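Possible prolidase (Bifidobacterium longum NCC2705, PDB 2P9B) probably hydrolyses carbon-nitrogen bonds as a member of the amidohydrolase family, although its exact substrate is not established. Local coordinates at residues A[141-144]-A[145-149]; A[233-236]-A[237-240]; A[356-359]-A[360-363]. All coordinates share one frame; numbering follows the deposited sequence.

Interaction 1. Residues A[141-144]-A[145-149]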
loop_
_atom_site.group_PDB
_atom_site.type_symbol
_atom_site.label_atom_id
_atom_site.label_comp_id
_atom_site.label_asym_id
_atom_site.label_seq_id
_atom_site.Cartn_x
_atom_site.Cartn_y
_atom_site.Cartn_z
ATOM N N GLU A 141 -8.721 -7.350 -15.034
ATOM C CA GLU A 141 -7.770 -6.583 -15.830
ATOM C C GLU A 141 -6.444 -6.346 -15.111
ATOM O O GLU A 141 -5.406 -6.183 -15.758
ATOM C CB GLU A 141 -8.380 -5.233 -16.244
ATOM C CG GLU A 141 -8.636 -4.225 -15.114
ATOM C CD GLU A 141 -9.812 -4.590 -14.217
ATOM O OE1 GLU A 141 -10.631 -5.447 -14.610
ATOM O OE2 GLU A 141 -9.928 -4.004 -13.122
ATOM N N VAL A 142 -6.470 -6.303 -13.781
ATOM C CA VAL A 142 -5.228 -6.095 -13.040
ATOM C C VAL A 142 -4.462 -7.412 -12.996
ATOM O O VAL A 142 -3.233 -7.425 -13.018
ATOM C CB VAL A 142 -5.486 -5.578 -11.605
ATOM C CG1 VAL A 142 -4.159 -5.259 -10.918
ATOM C CG2 VAL A 142 -6.338 -4.316 -11.663
ATOM N N VAL A 143 -5.183 -8.526 -12.943
ATOM C CA VAL A 143 -4.521 -9.822 -12.945
ATOM C C VAL A 143 -3.743 -9.910 -14.257
ATOM O O VAL A 143 -2.589 -10.320 -14.290
ATOM C CB VAL A 143 -5.539 -10.982 -12.880
ATOM C CG1 VAL A 143 -4.842 -12.311 -13.154
ATOM C CG2 VAL A 143 -6.188 -11.018 -11.505
ATOM N N THR A 144 -4.392 -9.505 -15.339
ATOM C CA THR A 144 -3.766 -9.528 -16.649
ATOM C C THR A 144 -2.505 -8.672 -16.671
ATOM O O THR A 144 -1.454 -9.120 -17.133
ATOM C CB THR A 144 -4.749 -9.033 -17.714
ATOM O OG1 THR A 144 -5.872 -9.920 -17.753
ATOM C CG2 THR A 144 -4.090 -8.990 -19.081
ATOM N N LEU A 145 -2.615 -7.446 -16.167
ATOM C CA LEU A 145 -1.485 -6.519 -16.123
ATOM C C LEU A 145 -0.347 -7.084 -15.273
ATOM O O LEU A 145 0.819 -7.052 -15.668
ATOM C CB LEU A 145 -1.936 -5.167 -15.558
ATOM C CG LEU A 145 -0.845 -4.103 -15.377
ATOM C CD1 LEU A 145 -0.236 -3.758 -16.723
ATOM C CD2 LEU A 145 -1.446 -2.858 -14.724
ATOM N N ARG A 146 -0.693 -7.604 -14.100
ATOM C CA ARG A 146 0.299 -8.192 -13.210
ATOM C C ARG A 146 1.068 -9.302 -13.923
ATOM O O ARG A 146 2.292 -9.385 -13.825
ATOM C CB ARG A 146 -0.385 -8.780 -11.973
ATOM C CG ARG A 146 0.552 -9.524 -11.032
ATOM C CD ARG A 146 -0.235 -10.490 -10.161
ATOM N NE ARG A 146 -0.704 -11.637 -10.943
ATOM C CZ ARG A 146 -1.726 -12.417 -10.604
ATOM N NH1 ARG A 146 -2.413 -12.181 -9.490
ATOM N NH2 ARG A 146 -2.050 -13.448 -11.371
ATOM N N ASP A 147 0.344 -10.158 -14.639
ATOM C CA ASP A 147 0.985 -11.257 -15.345
ATOM C C ASP A 147 1.934 -10.779 -16.441
ATOM O O ASP A 147 2.979 -11.392 -16.667
ATOM C CB ASP A 147 -0.065 -12.213 -15.931
ATOM C CG ASP A 147 -0.783 -13.025 -14.859
ATOM O OD1 ASP A 147 -0.287 -13.069 -13.714
ATOM O OD2 ASP A 147 -1.835 -13.631 -15.166
ATOM N N GLN A 148 1.587 -9.686 -17.115
ATOM C CA GLN A 148 2.448 -9.163 -18.172
ATOM C C GLN A 148 3.722 -8.586 -17.563
ATOM O O GLN A 148 4.814 -8.761 -18.102
ATOM C CB GLN A 148 1.715 -8.095 -18.982
ATOM C CG GLN A 148 0.451 -8.612 -19.650
ATOM C CD GLN A 148 -0.322 -7.522 -20.354
ATOM O OE1 GLN A 148 -0.561 -6.455 -19.793
ATOM N NE2 GLN A 148 -0.730 -7.789 -21.588
ATOM N N ILE A 149 3.575 -7.893 -16.438
ATOM C CA ILE A 149 4.721 -7.315 -15.744
ATOM C C ILE A 149 5.626 -8.443 -15.235
ATOM O O ILE A 149 6.849 -8.398 -15.405
ATOM C CB ILE A 149 4.255 -6.440 -14.547
ATOM C CG1 ILE A 149 3.518 -5.206 -15.076
ATOM C CG2 ILE A 149 5.454 -6.053 -13.668
ATOM C CD1 ILE A 149 2.868 -4.338 -14.002
#
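Arg146 lies alongside Val143, one turn earlier in the helix, and the two side chains point the same way. Its CB sits 3.3 Å from Val142 O, the same oxygen that accepts Arg146 N. That backbone bond, Arg146 N to Val142 O, is 2.8 Å long and nearly straight at 168°. CG is anti to the backbone N (chi1 175°), and a bend at chi3 (72°) turns the chain so that the guanidinium comes back beside Val143 and Asp147. NE donates to Asp147 OD1 at 3.1 Å. At the tip, NH2 reaches the same oxygen at 3.0 Å and completes a salt bridge. This is a side-on grip in which two nitrogens share one acceptor. OD1 lies in the guanidinium plane, but both nitrogens approach it from the same face of the carboxylate plane. Val143 CG1 lies over one face of the guanidinium, 3.5 Å from NH2. The paired bonds and the methyl should limit rotation of the group. NH1 turns elsewhere, to Gly198 O and Asn200 OD1, so the arginine also ties the helix to the loop beyond helix 184-196. Asp147 N closes the next turn on Val143 O at 3.0 Å. On another side of the helix, Gln148 CG packs 3.2 Å from Thr144 O. The segment belongs to helix 141-150 of a beta-alpha-beta unit with strands 129-134 and 158-160. Val142, Leu145, Arg146 and Ile149 touch Ile159 of strand 158-160, while Glu141 and Leu145 meet helix 113-126.

Interaction 2. Residues A[233-236]-A[237-240]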
loop_
_atom_site.group_PDB
_atom_site.type_symbol
_atom_site.label_atom_id
_atom_site.label_comp_id
_atom_site.label_asym_id
_atom_site.label_seq_id
_atom_site.Cartn_x
_atom_site.Cartn_y
_atom_site.Cartn_z
ATOM N N CYS A 233 -11.981 -16.147 4.330
ATOM C CA CYS A 233 -10.606 -16.255 4.799
ATOM C C CYS A 233 -10.077 -17.682 4.750
ATOM O O CYS A 233 -8.933 -17.905 4.370
ATOM C CB CYS A 233 -10.488 -15.704 6.217
ATOM S SG CYS A 233 -10.661 -13.917 6.281
ATOM N N ASP A 234 -10.902 -18.649 5.142
ATOM C CA ASP A 234 -10.477 -20.046 5.125
ATOM C C ASP A 234 -10.068 -20.455 3.715
ATOM O O ASP A 234 -9.003 -21.034 3.510
ATOM C CB ASP A 234 -11.611 -20.954 5.613
ATOM C CG ASP A 234 -11.241 -22.427 5.564
ATOM O OD1 ASP A 234 -10.282 -22.827 6.261
ATOM O OD2 ASP A 234 -11.909 -23.187 4.829
ATOM N N GLU A 235 -10.919 -20.135 2.750
ATOM C CA GLU A 235 -10.675 -20.473 1.354
ATOM C C GLU A 235 -9.445 -19.763 0.788
ATOM O O GLU A 235 -8.602 -20.388 0.146
ATOM C CB GLU A 235 -11.911 -20.122 0.520
ATOM C CG GLU A 235 -11.919 -20.698 -0.882
ATOM C CD GLU A 235 -11.869 -22.215 -0.893
ATOM O OE1 GLU A 235 -12.564 -22.843 -0.066
ATOM O OE2 GLU A 235 -11.143 -22.777 -1.738
ATOM N N ALA A 236 -9.335 -18.460 1.023
ATOM C CA ALA A 236 -8.192 -17.711 0.513
ATOM C C ALA A 236 -6.881 -18.227 1.096
ATOM O O ALA A 236 -5.898 -18.403 0.378
ATOM C CB ALA A 236 -8.352 -16.234 0.837
ATOM N N HIS A 237 -6.873 -18.476 2.400
ATOM C CA HIS A 237 -5.672 -18.944 3.081
ATOM C C HIS A 237 -5.202 -20.312 2.610
ATOM O O HIS A 237 -4.015 -20.623 2.689
ATOM C CB HIS A 237 -5.910 -18.941 4.590
ATOM C CG HIS A 237 -6.086 -17.569 5.159
ATOM N ND1 HIS A 237 -6.558 -17.341 6.434
ATOM C CD2 HIS A 237 -5.857 -16.349 4.618
ATOM C CE1 HIS A 237 -6.615 -16.037 6.652
ATOM N NE2 HIS A 237 -6.195 -15.414 5.565
ATOM N N GLN A 238 -6.132 -21.123 2.120
ATOM C CA GLN A 238 -5.778 -22.445 1.612
ATOM C C GLN A 238 -4.817 -22.273 0.446
ATOM O O GLN A 238 -4.002 -23.151 0.163
ATOM C CB GLN A 238 -7.024 -23.186 1.129
ATOM C CG GLN A 238 -7.827 -23.854 2.220
ATOM C CD GLN A 238 -9.021 -24.591 1.655
ATOM O OE1 GLN A 238 -8.913 -25.275 0.633
ATOM N NE2 GLN A 238 -10.168 -24.465 2.319
ATOM N N TYR A 239 -4.924 -21.131 -0.229
ATOM C CA TYR A 239 -4.079 -20.827 -1.373
ATOM C C TYR A 239 -3.003 -19.807 -1.041
ATOM O O TYR A 239 -2.343 -19.277 -1.935
ATOM C CB TYR A 239 -4.950 -20.337 -2.532
ATOM C CG TYR A 239 -5.813 -21.441 -3.093
ATOM C CD1 TYR A 239 -5.321 -22.299 -4.073
ATOM C CD2 TYR A 239 -7.101 -21.664 -2.605
ATOM C CE1 TYR A 239 -6.085 -23.355 -4.555
ATOM C CE2 TYR A 239 -7.878 -22.724 -3.079
ATOM C CZ TYR A 239 -7.358 -23.565 -4.055
ATOM O OH TYR A 239 -8.091 -24.624 -4.528
ATOM N N GLY A 240 -2.822 -19.548 0.252
ATOM C CA GLY A 240 -1.804 -18.611 0.689
ATOM C C GLY A 240 -2.049 -17.174 0.273
ATOM O O GLY A 240 -1.111 -16.387 0.150
#
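His237 has CG anti to its carbonyl carbon (chi1 -66°), which lays the imidazole back over Cys233 O, one turn earlier. Glu235 takes the other course: CG is anti to the backbone N, and a bend at chi2 (60°) brings its carboxylate alongside Tyr239. The Cys233 oxygen sits 2.9 Å above the imidazole plane, offset toward the rim. The same oxygen accepts His237 N at 2.9 Å. Cys233 CB touches His237 CE1 at 3.9 Å, and the sulfur stands obliquely to the ring. His237 NE2 bonds to Asp262 OD2, outside the helix. With an alanine here, Asp262 would probably lose this donor and the Cys233 carbonyl its aromatic cover.

On the neighbouring side, Gln238 NE2 makes a weak bond to Asp234 OD2 at 3.3 Å, with amide and carboxylate planes 65° apart. Arg188 of helix 184-196 is the stronger partner, forming salt bridges with both Asp234 OD2 and Glu235 OE1. Glu235 OE2 lies 3.5 Å from Tyr239 CE2, and Glu235 O meets the tyrosine ring at its edge. The helix then ends in a Schellman motif. Gly240, with positive phi, is the C-prime residue; Gly240 N bonds to His237 O at 2.9 Å, and Val241 N pairs with Ala236 O. Tyr239 N also reaches Ala236 O, at 3.0 Å.

Cys233 and Ala236 rest on strand 243-247. The contact thus combines a Schellman-capped helix end with acidic groups that share one arginine. That arginine probably offsets the mutual repulsion of Asp234 and Glu235, and Asp262 would favour a proton on His237 NE2.

Interaction 3. Residues A[356-359]-A[360-363]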
loop_
_atom_site.group_PDB
_atom_site.type_symbol
_atom_site.label_atom_id
_atom_site.label_comp_id
_atom_site.label_asym_id
_atom_site.label_seq_id
_atom_site.Cartn_x
_atom_site.Cartn_y
_atom_site.Cartn_z
ATOM N N THR A 356 1.391 8.701 -2.602
ATOM C CA THR A 356 1.656 7.764 -1.516
ATOM C C THR A 356 2.456 8.431 -0.388
ATOM O O THR A 356 2.189 8.200 0.789
ATOM C CB THR A 356 2.435 6.528 -2.027
ATOM O OG1 THR A 356 1.613 5.797 -2.941
ATOM C CG2 THR A 356 2.828 5.613 -0.865
ATOM N N TRP A 357 3.416 9.278 -0.759
ATOM C CA TRP A 357 4.269 9.953 0.219
ATOM C C TRP A 357 3.489 10.696 1.306
ATOM O O TRP A 357 3.927 10.773 2.455
ATOM C CB TRP A 357 5.208 10.948 -0.480
ATOM C CG TRP A 357 4.500 12.181 -0.962
ATOM C CD1 TRP A 357 3.812 12.331 -2.130
ATOM C CD2 TRP A 357 4.318 13.399 -0.228
ATOM N NE1 TRP A 357 3.202 13.566 -2.165
ATOM C CE2 TRP A 357 3.497 14.239 -1.011
ATOM C CE3 TRP A 357 4.764 13.856 1.020
ATOM C CZ2 TRP A 357 3.113 15.516 -0.585
ATOM C CZ3 TRP A 357 4.380 15.125 1.443
ATOM C CH2 TRP A 357 3.561 15.938 0.638
ATOM N N ARG A 358 2.339 11.249 0.938
ATOM C CA ARG A 358 1.519 12.003 1.880
ATOM C C ARG A 358 1.102 11.161 3.080
ATOM O O ARG A 358 0.976 11.679 4.191
ATOM C CB ARG A 358 0.271 12.548 1.177
ATOM C CG ARG A 358 -0.664 13.334 2.094
ATOM C CD ARG A 358 -0.109 14.717 2.404
ATOM N NE ARG A 358 -0.239 15.609 1.255
ATOM C CZ ARG A 358 0.103 16.893 1.262
ATOM N NH1 ARG A 358 0.604 17.444 2.360
ATOM N NH2 ARG A 358 -0.075 17.631 0.175
ATOM N N GLU A 359 0.894 9.865 2.866
ATOM C CA GLU A 359 0.469 8.984 3.959
ATOM C C GLU A 359 1.502 8.932 5.076
ATOM O O GLU A 359 1.147 8.823 6.253
ATOM C CB GLU A 359 0.197 7.562 3.435
ATOM C CG GLU A 359 -0.429 6.599 4.466
ATOM C CD GLU A 359 -1.838 6.997 4.928
ATOM O OE1 GLU A 359 -2.474 7.865 4.295
ATOM O OE2 GLU A 359 -2.311 6.423 5.931
ATOM N N LEU A 360 2.779 9.007 4.716
ATOM C CA LEU A 360 3.823 8.970 5.736
ATOM C C LEU A 360 3.776 10.243 6.571
ATOM O O LEU A 360 3.952 10.203 7.788
ATOM C CB LEU A 360 5.209 8.810 5.102
ATOM C CG LEU A 360 5.546 7.423 4.548
ATOM C CD1 LEU A 360 4.790 7.173 3.251
ATOM C CD2 LEU A 360 7.039 7.323 4.316
ATOM N N GLU A 361 3.532 11.375 5.918
ATOM C CA GLU A 361 3.457 12.636 6.649
ATOM C C GLU A 361 2.266 12.626 7.592
ATOM O O GLU A 361 2.333 13.176 8.694
ATOM C CB GLU A 361 3.353 13.823 5.686
ATOM C CG GLU A 361 4.701 14.239 5.117
ATOM C CD GLU A 361 4.798 15.732 4.834
ATOM O OE1 GLU A 361 5.933 16.215 4.629
ATOM O OE2 GLU A 361 3.752 16.418 4.809
ATOM N N LEU A 362 1.180 11.988 7.160
ATOM C CA LEU A 362 -0.024 11.903 7.971
ATOM C C LEU A 362 0.155 10.977 9.174
ATOM O O LEU A 362 -0.394 11.241 10.237
ATOM C CB LEU A 362 -1.215 11.443 7.120
ATOM C CG LEU A 362 -1.639 12.403 6.002
ATOM C CD1 LEU A 362 -2.782 11.793 5.206
ATOM C CD2 LEU A 362 -2.065 13.744 6.592
ATOM N N LEU A 363 0.911 9.892 9.014
ATOM C CA LEU A 363 1.141 8.982 10.134
ATOM C C LEU A 363 1.968 9.698 11.202
ATOM O O LEU A 363 1.817 9.455 12.399
ATOM C CB LEU A 363 1.860 7.714 9.668
ATOM C CG LEU A 363 1.003 6.746 8.839
ATOM C CD1 LEU A 363 1.877 5.625 8.300
ATOM C CD2 LEU A 363 -0.122 6.174 9.693
#
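Trp357 and Glu361 meet at the edge of the indole. Trp357 CG occupies the crowded position between its backbone N and carbonyl carbon (chi1 73°), and the indole runs up to the glutamate one turn later. Trp357 CZ3 meets Glu361 CD at 3.5 Å. OE1 of the carboxylate lies in the ring plane, and the two planes are 74° apart. Arg358 folds over the same indole. Its CB lies above the centre of one ring face. Bends at chi2 and chi3 bring the guanidinium back, so that Trp357 CH2 sits 3.6 Å above the guanidinium plane, over its centre.

The charged groups are more loosely related. Arg358 NH1 and Glu361 OE2 are 4.1 Å apart, beyond a salt bridge, though the opposite charges probably still attract. The firm partner of Arg358 is Asp446, which forms a salt bridge with NH2. Glu359 is buried, and both its oxygens are satisfied: OE1 by Ser296 OG and OE2 by Leu295 N.

Van der Waals contacts of the leucines line other parts of the helix. Leu362 CD1 approaches Glu359 OE1 at 4.0 Å, and Arg358 CG lies 4.1 Å from the same methyl, Leu362 CD1. Leu360 CD1 leans on Thr356 O at 3.7 Å.

Backbone bonds hold the turns. Leu362 N donates to Arg358 O at 3.0 Å, and Leu363 N to Glu359 O at 3.0 Å. Leu360 N to Trp357 O is weak.

Helix 356-367 packs among three other helices, and Trp357 and Glu361 lie against loop residues Leu414, Arg415 and Leu417. Leu360 packs on helix 371-385, Leu362 and Leu363 on helix 295-303, and Arg358 and Leu362 on helix 439-449. Thr356 OG1 bonds to Asn75 of strand 68-78.

All three are local contacts along one helix each, and none touches another; interaction 2 runs over the helix end into the loop. Interaction 3 is the buried one, its centre about 11 Å from the centre of the chain. Interactions 1 and 2 are partly buried, their centres about 17 and 21 Å from that point. Interaction 3 lies on the opposite side of the chain's centre from both. The chemistry follows place. Interaction 1 pairs arginine and aspartate within the helix, interaction 2 shares an outside arginine between two acids, and in interaction 3 Arg358 and Glu359 find their partners on neighbouring helices. Interactions 1 and 2 each back onto a strand, and both have partners in or just after helix 184-196.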